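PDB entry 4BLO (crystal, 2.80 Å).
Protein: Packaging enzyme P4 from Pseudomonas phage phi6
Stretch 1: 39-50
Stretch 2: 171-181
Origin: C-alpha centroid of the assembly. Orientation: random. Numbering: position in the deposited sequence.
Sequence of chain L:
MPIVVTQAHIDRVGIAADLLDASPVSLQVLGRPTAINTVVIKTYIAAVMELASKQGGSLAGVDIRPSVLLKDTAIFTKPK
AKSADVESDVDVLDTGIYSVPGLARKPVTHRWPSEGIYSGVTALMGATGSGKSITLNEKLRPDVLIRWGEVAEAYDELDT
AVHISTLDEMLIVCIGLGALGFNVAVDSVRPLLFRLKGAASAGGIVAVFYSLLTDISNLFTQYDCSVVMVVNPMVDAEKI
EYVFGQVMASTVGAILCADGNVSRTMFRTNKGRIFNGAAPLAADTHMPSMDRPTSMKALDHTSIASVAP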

# COMPACT_ATOMS: atom_id res chain seq x y z
N VAL L 39 16.99 -33.23 7.98
CA VAL L 39 18.31 -33.67 8.47
C VAL L 39 18.71 -32.91 9.75
O VAL L 39 19.14 -33.53 10.72
N VAL L 40 18.53 -31.58 9.74
CA VAL L 40 18.85 -30.67 10.85
C VAL L 40 18.11 -31.12 12.14
O VAL L 40 18.74 -31.19 13.19
N ILE L 41 16.80 -31.47 12.03
CA ILE L 41 15.96 -31.92 13.15
C ILE L 41 16.52 -33.24 13.70
O ILE L 41 16.67 -33.38 14.92
N LYS L 42 16.88 -34.18 12.79
CA LYS L 42 17.47 -35.48 13.15
C LYS L 42 18.79 -35.27 13.92
O LYS L 42 19.00 -35.88 14.96
N THR L 43 19.65 -34.37 13.40
CA THR L 43 20.95 -34.00 13.97
C THR L 43 20.76 -33.43 15.38
O THR L 43 21.53 -33.77 16.28
N TYR L 44 19.71 -32.60 15.56
CA TYR L 44 19.36 -32.01 16.86
C TYR L 44 18.98 -33.11 17.85
O TYR L 44 19.51 -33.10 18.96
N ILE L 45 18.10 -34.06 17.45
CA ILE L 45 17.65 -35.18 18.29
C ILE L 45 18.88 -35.98 18.79
O ILE L 45 19.00 -36.19 20.00
N ALA L 46 19.80 -36.34 17.86
CA ALA L 46 21.04 -37.07 18.16
C ALA L 46 21.92 -36.33 19.19
O ALA L 46 22.45 -36.95 20.10
N ALA L 47 22.04 -34.99 19.05
CA ALA L 47 22.81 -34.13 19.94
C ALA L 47 22.20 -34.08 21.35
O ALA L 47 22.95 -34.11 22.33
N VAL L 48 20.84 -34.02 21.44
CA VAL L 48 20.08 -33.97 22.69
C VAL L 48 20.25 -35.30 23.44
O VAL L 48 20.57 -35.28 24.64
N MET L 49 20.08 -36.43 22.73
CA MET L 49 20.22 -37.77 23.30
C MET L 49 21.64 -38.03 23.81
O MET L 49 21.80 -38.63 24.87
N GLU L 50 22.66 -37.57 23.05
CA GLU L 50 24.07 -37.74 23.40
C GLU L 50 24.39 -36.98 24.70
O GLU L 50 25.10 -37.52 25.56
N LEU L 171 10.92 -24.39 15.33
CA LEU L 171 10.49 -25.61 14.67
C LEU L 171 11.41 -26.79 15.00
O LEU L 171 10.90 -27.88 15.22
N ILE L 172 12.74 -26.55 15.10
CA ILE L 172 13.72 -27.59 15.44
C ILE L 172 13.37 -28.20 16.81
O ILE L 172 13.26 -29.42 16.92
N VAL L 173 13.19 -27.34 17.84
CA VAL L 173 12.89 -27.78 19.20
C VAL L 173 11.48 -28.39 19.27
O VAL L 173 11.32 -29.44 19.89
N CYS L 174 10.48 -27.76 18.61
CA CYS L 174 9.10 -28.23 18.61
C CYS L 174 8.97 -29.62 17.95
O CYS L 174 8.45 -30.53 18.59
N ILE L 175 9.47 -29.78 16.70
CA ILE L 175 9.41 -31.06 15.97
C ILE L 175 10.36 -32.08 16.61
O ILE L 175 9.94 -33.21 16.88
N GLY L 176 11.61 -31.69 16.85
CA GLY L 176 12.63 -32.55 17.43
C GLY L 176 12.25 -33.19 18.74
O GLY L 176 12.23 -34.43 18.84
N LEU L 177 11.92 -32.37 19.76
CA LEU L 177 11.57 -32.87 21.09
C LEU L 177 10.12 -33.36 21.18
O LEU L 177 9.85 -34.33 21.89
N GLY L 178 9.22 -32.69 20.45
CA GLY L 178 7.80 -33.04 20.42
C GLY L 178 7.53 -34.43 19.88
O GLY L 178 6.64 -35.12 20.39
N ALA L 179 8.31 -34.84 18.85
CA ALA L 179 8.21 -36.15 18.19
C ALA L 179 8.60 -37.26 19.14
O ALA L 179 7.98 -38.33 19.11
N LEU L 180 9.59 -37.00 20.01
CA LEU L 180 10.10 -37.92 21.04
C LEU L 180 9.08 -38.14 22.17
O LEU L 180 9.26 -39.06 22.96
N GLY L 181 8.05 -37.30 22.24
CA GLY L 181 7.00 -37.42 23.25
C GLY L 181 6.93 -36.32 24.27
O GLY L 181 6.00 -36.32 25.09

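Two helical segments of the phi6 packaging enzyme P4 pack here, far apart in sequence but joined by an apolar contact. Their axes come within 9.0 Å and cross at -61°. The contact buries 555 Å², both sides summed. No hydrogen bond passes between the stretches, so the fit of apolar side chains, with the bare backbone of Gly 176, makes the interface.

Tyr 44 has the most area covered by the other stretch of any residue on its helix (91 Å²). Its CA-to-CB bond points toward the other stretch, and chi1 is t (178°), with chi2 at 77°. This conformation sends the ring across the second helix. Ile 172 sits over one face: its CG2 is 3.7 Å from the ring centroid, 23° off the normal, a CH-pi contact. The closest pair is Tyr 44 CG to Ile 172 CG2, 3.5 Å. At the ring edge, Tyr 44 CE2 meets Leu 177 CG at 4.0 Å, and Tyr 44 CD2 lies 4.5 Å from Gly 176 CA. The hydroxyl end reaches Val 173, with Tyr 44 OH 3.7 Å from Val 173 CG2. That is not a polar contact; the hydroxyl is hydrogen-bonded elsewhere in the structure.

Gly 176 makes room for this ring. A CB there would point toward the first helix and lie 3.0 Å from Tyr 44 CD2, a clash. It would also clash with Ile 172 O, at 2.5 Å, within its own helix. Two isoleucines also pack on its backbone: Ile 41 CG2 is 3.6 Å from Gly 176 N, and Ile 45 CG1 is 3.5 Å from Gly 176 O.

Ile 172 is m at chi1 (-77°) and t at chi2. Its CG2 takes the tyrosine face, while its CD1 extends to Val 40 CG1, 3.8 Å away. Val 40 is t. For valine t and isoleucine m are the usual helix rotamers, since a beta-branched side chain must keep both gamma carbons clear of the preceding turn. Ile 41 and Ile 172 have the nearest CA atoms across the contact, 5.4 Å apart. Ile 41 is m at chi1, but its chi2 of 145° lies between wells. Its CG2 meets Ile 175 CG2 at 3.9 Å. Ile 175 is m, t.

Farther along, Ile 45 is m, t. Its CA-to-CB bond points sideways, but the end of the side chain comes nearer. Its CG2 touches Leu 180 CD2 at 3.9 Å. The CA-to-CB bond of Leu 180 points toward the first helix; the rotamer is m, t, and its CD1 is 4.3 Å from Met 49 SD. Met 49 is m at all three chi angles; its side chain starts sideways and its end comes nearer. The CA-to-CB bond of Val 48, t, points toward the partner, and CG1 lies 3.9 Å from Leu 177 CD2. Leu 177 is m, t, and its end also comes nearer.

Other side chains leave the contact. The CA-to-CB bonds of Cys 174 (m) and Lys 42 point away, and Lys 42 NZ is hydrogen-bonded elsewhere. Thr 43, m, turns its hydroxyl back to its own helix: Thr 43 OG1 donates to Val 39 O at 2.7 Å.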

# COMPACT_ATOMS: atom_id res chain seq x y z
CB VAL L 39 19.40 -33.52 7.37
CG1 VAL L 39 20.76 -33.99 7.85
CG2 VAL L 39 18.99 -34.28 6.10
CB VAL L 40 18.53 -29.19 10.46
CG1 VAL L 40 18.91 -28.22 11.58
CG2 VAL L 40 19.24 -28.80 9.17
CB ILE L 41 14.45 -32.02 12.78
CG1 ILE L 41 13.91 -30.69 12.20
CG2 ILE L 41 13.61 -32.43 13.99
CD1 ILE L 41 12.90 -30.84 11.12
CB LYS L 42 17.71 -36.36 11.91
CG LYS L 42 16.45 -36.85 11.20
CD LYS L 42 16.73 -38.02 10.25
CE LYS L 42 17.48 -37.63 9.00
NZ LYS L 42 17.71 -38.80 8.11
CB THR L 43 21.68 -33.02 13.03
OG1 THR L 43 21.63 -33.51 11.69
CG2 THR L 43 23.13 -32.81 13.44
CB TYR L 44 18.23 -30.98 16.71
CG TYR L 44 17.77 -30.37 18.01
CD1 TYR L 44 18.52 -29.37 18.64
CD2 TYR L 44 16.56 -30.73 18.60
CE1 TYR L 44 18.11 -28.80 19.84
CE2 TYR L 44 16.13 -30.16 19.80
CZ TYR L 44 16.91 -29.19 20.42
OH TYR L 44 16.49 -28.62 21.60
CB ILE L 45 16.61 -36.09 17.56
CG1 ILE L 45 15.28 -35.33 17.32
CG2 ILE L 45 16.36 -37.40 18.33
CD1 ILE L 45 14.40 -35.88 16.21
CB ALA L 46 21.82 -37.30 16.87
CB ALA L 47 22.92 -32.73 19.36
CB VAL L 48 18.58 -33.63 22.44
CG1 VAL L 48 17.72 -33.89 23.68
CG2 VAL L 48 18.43 -32.18 22.00
CB MET L 49 19.82 -38.86 22.28
CG MET L 49 18.37 -38.78 21.79
SD MET L 49 17.11 -38.56 23.06
CE MET L 49 17.01 -40.17 23.67
CB GLU L 50 24.99 -37.29 22.26
CG GLU L 50 26.35 -37.96 22.31
CD GLU L 50 27.42 -37.31 21.46
OE1 GLU L 50 27.23 -37.22 20.23
OE2 GLU L 50 28.46 -36.90 22.02
CB LEU L 171 10.38 -25.41 13.15
CG LEU L 171 9.31 -24.40 12.69
CD1 LEU L 171 9.53 -24.01 11.25
CD2 LEU L 171 7.90 -24.94 12.87
CB ILE L 172 15.17 -27.02 15.42
CG1 ILE L 172 15.67 -26.87 13.99
CG2 ILE L 172 16.13 -27.91 16.21
CD1 ILE L 172 16.89 -26.00 13.86
CB VAL L 173 13.08 -26.64 20.23
CG1 VAL L 173 12.98 -27.18 21.66
CG2 VAL L 173 14.42 -25.93 20.04
CB CYS L 174 8.18 -27.21 17.94
SG CYS L 174 7.71 -25.82 19.00
CB ILE L 175 9.68 -30.88 14.44
CG1 ILE L 175 8.61 -29.97 13.80
CG2 ILE L 175 9.75 -32.24 13.72
CD1 ILE L 175 9.07 -29.24 12.53
CB LEU L 177 11.83 -31.81 22.18
CG LEU L 177 13.29 -31.32 22.34
CD1 LEU L 177 13.41 -30.38 23.51
CD2 LEU L 177 14.27 -32.47 22.54
CB ALA L 179 9.09 -36.20 16.95
CB LEU L 180 11.43 -37.42 21.63
CG LEU L 180 12.62 -37.28 20.68
CD1 LEU L 180 13.75 -36.54 21.36
CD2 LEU L 180 13.09 -38.63 20.15